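Local coordinates for DNA polymerase III subunit delta (Bacillus subtilis, PDB 3ZH9), which probably acts within the loader complex as the wrench that opens the ring-shaped beta dimer for ATP-driven placement on primed DNA, at residues Gln163-Gly167 / Ile196-Ile202; Lys191-Phe195 / Asp206-Val211. The contacts are given in a common frame with arbitrary orientation. Numbering follows the deposited sequence.

Interaction 1 (Gln163-Gly167 / Ile196-Ile202); sequences QKTIG and IGDREEI. With SO4 (sulfate ion), chain C.
A short, weakly bonded parallel strand pair, in the helical domain that is probably the lid of an AAA+-type module, brings Gln163-Gly167 beside Ile196-Ile202. Gln163, with positive phi (66°), is the C-prime residue of the Schellman motif ending helix 148-160; the chain then extends through Lys164 to Ile166. Thr165 bridges Glu201 (CA-CA 4.7 Å): Thr165 N donates to Glu200 O (2.9 Å), and Ile202 N donates to Thr165 O (2.7 Å), which also receives a CA-H contact from Glu201 CA (3.4 Å).

Ahead of the second strand, Ile196 to Arg199 form a type II' turn, with Gly197 at phi/psi 60/-121° and Arg199 N bonded to Ile196 O at 3.0 Å. Lys164, in the mmtt rotamer, reaches across this turn, its NZ donating to Gly197 O (3.0 Å) and Arg199 O (2.7 Å). At the other end, a water joins Gly167 N (2.8 Å), Glu201 OE2 (2.7 Å) and Ile202 O (2.6 Å). The amides of Glu200 and Glu201 hold a sulfate, probably from the crystallisation liquor, with Glu200 N 2.9 Å from O1 and Glu201 N 2.7 Å from O3.

Thr165 and Glu201 occupy one face, Ile166 and Ile202 the other, with Ile166 CD1 3.7 Å from Ile202 CG2. Both isoleucines rest on Ile189 of helix 182-195, and Ile202 also touches Val207 of helix 204-210, while Gly167 occupies the N-cap position of helix 168-177.

Interaction 2 (Lys191-Phe195 / Asp206-Val211); sequences KLCTF and DVKMLV
Leu210, Leu192 and Phe195 carry most of this helix-helix contact, which closes a corner of the probable AAA+-type lid, where the end of helix 182-195 packs against the short helix 204-210. The local axes are steeply crossed, at 105° between N-to-C directions, and approach to 10.8 Å. No direct hydrogen bond links the segments; the nearest CA atoms, those of Leu192 and Asp206, are 7.3 Å apart.

Leu210 (tp) points at the opposite helix and fits between Leu192 and Phe195. Its CD2 lies 3.8 Å from Leu192 CD2, 3.7 Å from Phe195 CB and 3.9 Å from Lys191 O, while its CD1 sits over one face of the Phe195 ring, 4.3 Å from the centroid, in a CH-pi contact. Leu192 (mt) lies along the second segment from Asp206 to Val211: its CD2 is 3.6 Å from Asp206 O, and its CD1 meets Val207 CG2 at 4.1 Å and Val211 CG2 at 4.0 Å. Val207 and Val211 also touch Leu177 of helix 168-177.

Phe195 (chi1 t, chi2 70°) points toward helix 204-210, its ring among Asp206, Met209 and Leu210. Asp206 OD1 stands near the ring plane, 3.7 Å from Phe195 CE2, while OD2 is salt-bridged to Arg199; Met209 SD makes an oblique Met-aromatic contact 3.9 Å from CZ. Lys191 NZ, which is salt-bridged to Glu188, binds a water at 2.7 Å that donates to Leu210 O at 2.6 Å.

Overall arrangement
Both contacts belong to the same helical domain, their centres about 10 Å apart. Their segments alternate along the chain: helix 182-195 runs into the turn and strand of interaction 1, which is followed by helix 204-210. In interaction 1 the isoleucines are buried and the turn and glutamates exposed; in interaction 2 Leu192, Asp206, Val207 and Val211 are buried, Lys191, Phe195 and Met209 exposed. Backbone hydrogen bonds and the Lys164 ammonium dominate interaction 1, whereas interaction 2 relies on leucine, valine and aromatic contacts. They meet where Ile202 CD1 lies 3.7 Å from Leu192 CB, and through a salt bridge from Arg199 NH2 to Asp206 OD2, modelled unusually close at 2.3 Å.

Interaction 1 (Gln163-Gly167 / Ile196-Ile202)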
loop_
_atom_site.group_PDB
_atom_site.type_symbol
_atom_site.label_atom_id
_atom_site.label_comp_id
_atom_site.label_asym_id
_atom_site.label_seq_id
_atom_site.Cartn_x
_atom_site.Cartn_y
_atom_site.Cartn_z
ATOM N N GLN A 163 17.889 -9.287 -10.632
ATOM C CA GLN A 163 18.884 -9.374 -11.705
ATOM C C GLN A 163 18.286 -9.248 -13.102
ATOM O O GLN A 163 18.889 -9.690 -14.093
ATOM C CB GLN A 163 19.737 -10.651 -11.605
ATOM C CG GLN A 163 20.648 -10.697 -10.372
ATOM C CD GLN A 163 19.913 -11.186 -9.137
ATOM O OE1 GLN A 163 19.335 -12.276 -9.143
ATOM N NE2 GLN A 163 19.913 -10.378 -8.077
ATOM N N LYS A 164 17.116 -8.627 -13.187
ATOM C CA LYS A 164 16.496 -8.373 -14.480
ATOM C C LYS A 164 16.416 -6.877 -14.712
ATOM O O LYS A 164 16.786 -6.090 -13.840
ATOM C CB LYS A 164 15.089 -8.979 -14.531
ATOM C CG LYS A 164 15.061 -10.474 -14.278
ATOM C CD LYS A 164 15.934 -11.199 -15.305
ATOM C CE LYS A 164 15.951 -12.695 -15.054
ATOM N NZ LYS A 164 16.696 -13.424 -16.128
ATOM N N THR A 165 15.917 -6.483 -15.879
ATOM C CA THR A 165 15.677 -5.077 -16.162
ATOM C C THR A 165 14.305 -4.888 -16.795
ATOM O O THR A 165 13.717 -5.830 -17.332
ATOM C CB THR A 165 16.729 -4.510 -17.109
ATOM O OG1 THR A 165 16.692 -5.245 -18.338
ATOM C CG2 THR A 165 18.120 -4.628 -16.491
ATOM N N ILE A 166 13.781 -3.672 -16.698
ATOM C CA ILE A 166 12.526 -3.332 -17.349
ATOM C C ILE A 166 12.604 -1.885 -17.803
ATOM O O ILE A 166 12.999 -1.016 -17.032
ATOM C CB ILE A 166 11.295 -3.608 -16.425
ATOM C CG1 ILE A 166 9.981 -3.422 -17.188
ATOM C CG2 ILE A 166 11.345 -2.774 -15.132
ATOM C CD1 ILE A 166 8.732 -3.925 -16.425
ATOM N N GLY A 167 12.284 -1.640 -19.067
ATOM C CA GLY A 167 12.339 -0.297 -19.623
ATOM C C GLY A 167 11.213 0.538 -19.048
ATOM O O GLY A 167 10.275 -0.012 -18.468
ATOM N N ILE A 196 10.366 -14.686 -18.029
ATOM C CA ILE A 196 11.260 -14.417 -19.150
ATOM C C ILE A 196 12.482 -15.347 -19.157
ATOM O O ILE A 196 13.309 -15.282 -20.058
ATOM C CB ILE A 196 11.686 -12.928 -19.233
ATOM C CG1 ILE A 196 12.550 -12.521 -18.037
ATOM C CG2 ILE A 196 10.441 -12.013 -19.318
ATOM C CD1 ILE A 196 13.035 -11.085 -18.145
ATOM N N GLY A 197 12.582 -16.206 -18.149
ATOM C CA GLY A 197 13.606 -17.240 -18.121
ATOM C C GLY A 197 15.022 -16.689 -18.158
ATOM O O GLY A 197 15.420 -15.919 -17.282
ATOM N N ASP A 198 15.774 -17.083 -19.184
ATOM C CA ASP A 198 17.174 -16.705 -19.332
ATOM C C ASP A 198 17.321 -15.260 -19.757
ATOM O O ASP A 198 18.375 -14.655 -19.572
ATOM C CB ASP A 198 17.855 -17.584 -20.382
ATOM C CG ASP A 198 18.266 -18.937 -19.835
ATOM O OD1 ASP A 198 18.656 -18.996 -18.647
ATOM O OD2 ASP A 198 18.205 -19.935 -20.594
ATOM N N ARG A 199 16.268 -14.700 -20.327
ATOM C CA ARG A 199 16.307 -13.341 -20.829
ATOM C C ARG A 199 16.492 -12.325 -19.708
ATOM O O ARG A 199 16.101 -12.563 -18.580
ATOM C CB ARG A 199 15.052 -13.047 -21.641
ATOM C CG ARG A 199 14.879 -13.930 -22.862
ATOM C CD ARG A 199 13.427 -13.976 -23.279
ATOM N NE ARG A 199 12.864 -12.643 -23.229
ATOM C CZ ARG A 199 11.605 -12.356 -22.947
ATOM N NH1 ARG A 199 10.732 -13.312 -22.701
ATOM N NH2 ARG A 199 11.235 -11.097 -22.918
ATOM N N GLU A 200 17.134 -11.209 -20.016
ATOM C CA GLU A 200 17.403 -10.209 -18.993
ATOM C C GLU A 200 16.324 -9.131 -18.879
ATOM O O GLU A 200 16.042 -8.630 -17.783
ATOM C CB GLU A 200 18.756 -9.542 -19.231
ATOM C CG GLU A 200 19.050 -8.446 -18.223
ATOM C CD GLU A 200 20.446 -7.895 -18.360
ATOM O OE1 GLU A 200 21.214 -8.433 -19.188
ATOM O OE2 GLU A 200 20.775 -6.931 -17.634
ATOM N N GLU A 201 15.725 -8.774 -20.010
ATOM C CA GLU A 201 14.816 -7.638 -20.040
ATOM C C GLU A 201 13.343 -8.024 -20.112
ATOM O O GLU A 201 12.925 -8.766 -21.000
ATOM C CB GLU A 201 15.147 -6.702 -21.202
ATOM C CG GLU A 201 14.247 -5.477 -21.231
ATOM C CD GLU A 201 14.449 -4.608 -22.463
ATOM O OE1 GLU A 201 15.446 -4.817 -23.187
ATOM O OE2 GLU A 201 13.608 -3.712 -22.705
ATOM N N ILE A 202 12.560 -7.513 -19.167
ATOM C CA ILE A 202 11.109 -7.584 -19.270
ATOM C C ILE A 202 10.661 -6.560 -20.328
ATOM O O ILE A 202 10.817 -5.350 -20.133
ATOM C CB ILE A 202 10.440 -7.268 -17.910
ATOM C CG1 ILE A 202 10.917 -8.250 -16.826
ATOM C CG2 ILE A 202 8.910 -7.250 -18.029
ATOM C CD1 ILE A 202 10.527 -7.794 -15.416
HETATM S S SO4 C . 17.717 -10.121 -23.300
HETATM O O1 SO4 C . 18.464 -11.175 -22.613
HETATM O O2 SO4 C . 18.624 -9.204 -23.988
HETATM O O3 SO4 C . 16.938 -9.377 -22.318
HETATM O O4 SO4 C . 16.824 -10.712 -24.294
HETATM O O HOH W 1 11.415 -3.082 -21.251
#

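Interaction 2 (Lys191-Phe195 / Asp206-Val211)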
loop_
_atom_site.group_PDB
_atom_site.type_symbol
_atom_site.label_atom_id
_atom_site.label_comp_id
_atom_site.label_asym_id
_atom_site.label_seq_id
_atom_site.Cartn_x
_atom_site.Cartn_y
_atom_site.Cartn_z
ATOM N N LYS A 191 6.636 -12.486 -11.007
ATOM C CA LYS A 191 6.106 -13.394 -12.017
ATOM C C LYS A 191 6.801 -13.154 -13.338
ATOM O O LYS A 191 7.131 -14.104 -14.050
ATOM C CB LYS A 191 4.602 -13.199 -12.187
ATOM C CG LYS A 191 3.762 -13.891 -11.119
ATOM C CD LYS A 191 2.329 -13.335 -11.105
ATOM C CE LYS A 191 1.649 -13.583 -12.440
ATOM N NZ LYS A 191 0.346 -12.854 -12.548
ATOM N N LEU A 192 7.032 -11.884 -13.663
ATOM C CA LEU A 192 7.657 -11.541 -14.943
ATOM C C LEU A 192 9.109 -11.994 -14.980
ATOM O O LEU A 192 9.562 -12.491 -15.998
ATOM C CB LEU A 192 7.534 -10.045 -15.260
ATOM C CG LEU A 192 6.128 -9.558 -15.685
ATOM C CD1 LEU A 192 5.898 -8.051 -15.423
ATOM C CD2 LEU A 192 5.881 -9.899 -17.173
ATOM N N CYS A 193 9.833 -11.820 -13.875
ATOM C CA CYS A 193 11.235 -12.222 -13.830
ATOM C C CYS A 193 11.379 -13.715 -14.067
ATOM O O CYS A 193 12.275 -14.129 -14.775
ATOM C CB CYS A 193 11.893 -11.816 -12.505
ATOM S SG CYS A 193 12.086 -10.029 -12.325
ATOM N N THR A 194 10.477 -14.509 -13.487
ATOM C CA THR A 194 10.443 -15.956 -13.707
ATOM C C THR A 194 10.075 -16.268 -15.147
ATOM O O THR A 194 10.748 -17.052 -15.819
ATOM C CB THR A 194 9.429 -16.645 -12.771
ATOM O OG1 THR A 194 9.817 -16.430 -11.411
ATOM C CG2 THR A 194 9.360 -18.162 -13.045
ATOM N N PHE A 195 9.020 -15.621 -15.626
ATOM C CA PHE A 195 8.484 -15.843 -16.976
ATOM C C PHE A 195 9.525 -15.719 -18.084
ATOM O O PHE A 195 9.560 -16.545 -18.987
ATOM C CB PHE A 195 7.330 -14.873 -17.261
ATOM C CG PHE A 195 6.683 -15.086 -18.611
ATOM C CD1 PHE A 195 5.923 -16.213 -18.856
ATOM C CD2 PHE A 195 6.837 -14.165 -19.632
ATOM C CE1 PHE A 195 5.332 -16.414 -20.084
ATOM C CE2 PHE A 195 6.243 -14.371 -20.870
ATOM C CZ PHE A 195 5.499 -15.488 -21.090
ATOM N N ASP A 206 6.022 -8.699 -22.934
ATOM C CA ASP A 206 5.931 -9.597 -21.768
ATOM C C ASP A 206 4.857 -9.117 -20.771
ATOM O O ASP A 206 4.041 -9.902 -20.255
ATOM C CB ASP A 206 7.276 -9.697 -21.047
ATOM C CG ASP A 206 8.321 -10.452 -21.851
ATOM O OD1 ASP A 206 8.013 -11.544 -22.364
ATOM O OD2 ASP A 206 9.451 -9.945 -21.968
ATOM N N VAL A 207 4.870 -7.819 -20.496
ATOM C CA VAL A 207 3.901 -7.245 -19.567
ATOM C C VAL A 207 2.483 -7.469 -20.063
ATOM O O VAL A 207 1.631 -7.977 -19.323
ATOM C CB VAL A 207 4.137 -5.746 -19.332
ATOM C CG1 VAL A 207 2.994 -5.153 -18.519
ATOM C CG2 VAL A 207 5.506 -5.532 -18.631
ATOM N N LYS A 208 2.233 -7.096 -21.316
ATOM C CA LYS A 208 0.894 -7.208 -21.891
ATOM C C LYS A 208 0.417 -8.639 -21.982
ATOM O O LYS A 208 -0.765 -8.895 -21.816
ATOM C CB LYS A 208 0.843 -6.594 -23.291
ATOM C CG LYS A 208 1.070 -5.077 -23.328
ATOM C CD LYS A 208 1.005 -4.579 -24.782
ATOM C CE LYS A 208 0.697 -3.086 -24.853
ATOM N NZ LYS A 208 0.859 -2.512 -26.232
ATOM N N MET A 209 1.308 -9.584 -22.281
ATOM C CA MET A 209 0.813 -10.946 -22.450
ATOM C C MET A 209 0.558 -11.597 -21.097
ATOM O O MET A 209 -0.403 -12.344 -20.930
ATOM C CB MET A 209 1.723 -11.801 -23.338
ATOM C CG MET A 209 3.039 -12.216 -22.729
ATOM S SD MET A 209 4.020 -13.241 -23.894
ATOM C CE MET A 209 4.454 -12.011 -25.118
ATOM N N LEU A 210 1.393 -11.283 -20.119
ATOM C CA LEU A 210 1.311 -12.017 -18.861
ATOM C C LEU A 210 0.395 -11.362 -17.819
ATOM O O LEU A 210 -0.260 -12.063 -17.055
ATOM C CB LEU A 210 2.707 -12.252 -18.281
ATOM C CG LEU A 210 2.767 -13.258 -17.121
ATOM C CD1 LEU A 210 2.495 -14.705 -17.598
ATOM C CD2 LEU A 210 4.114 -13.169 -16.420
ATOM N N VAL A 211 0.323 -10.031 -17.810
ATOM C CA VAL A 211 -0.273 -9.310 -16.676
ATOM C C VAL A 211 -1.678 -8.850 -16.997
ATOM O O VAL A 211 -1.876 -8.040 -17.912
ATOM C CB VAL A 211 0.554 -8.075 -16.274
ATOM C CG1 VAL A 211 -0.124 -7.303 -15.132
ATOM C CG2 VAL A 211 1.972 -8.455 -15.880
HETATM O O HOH W 2 -0.445 -13.646 -14.998
#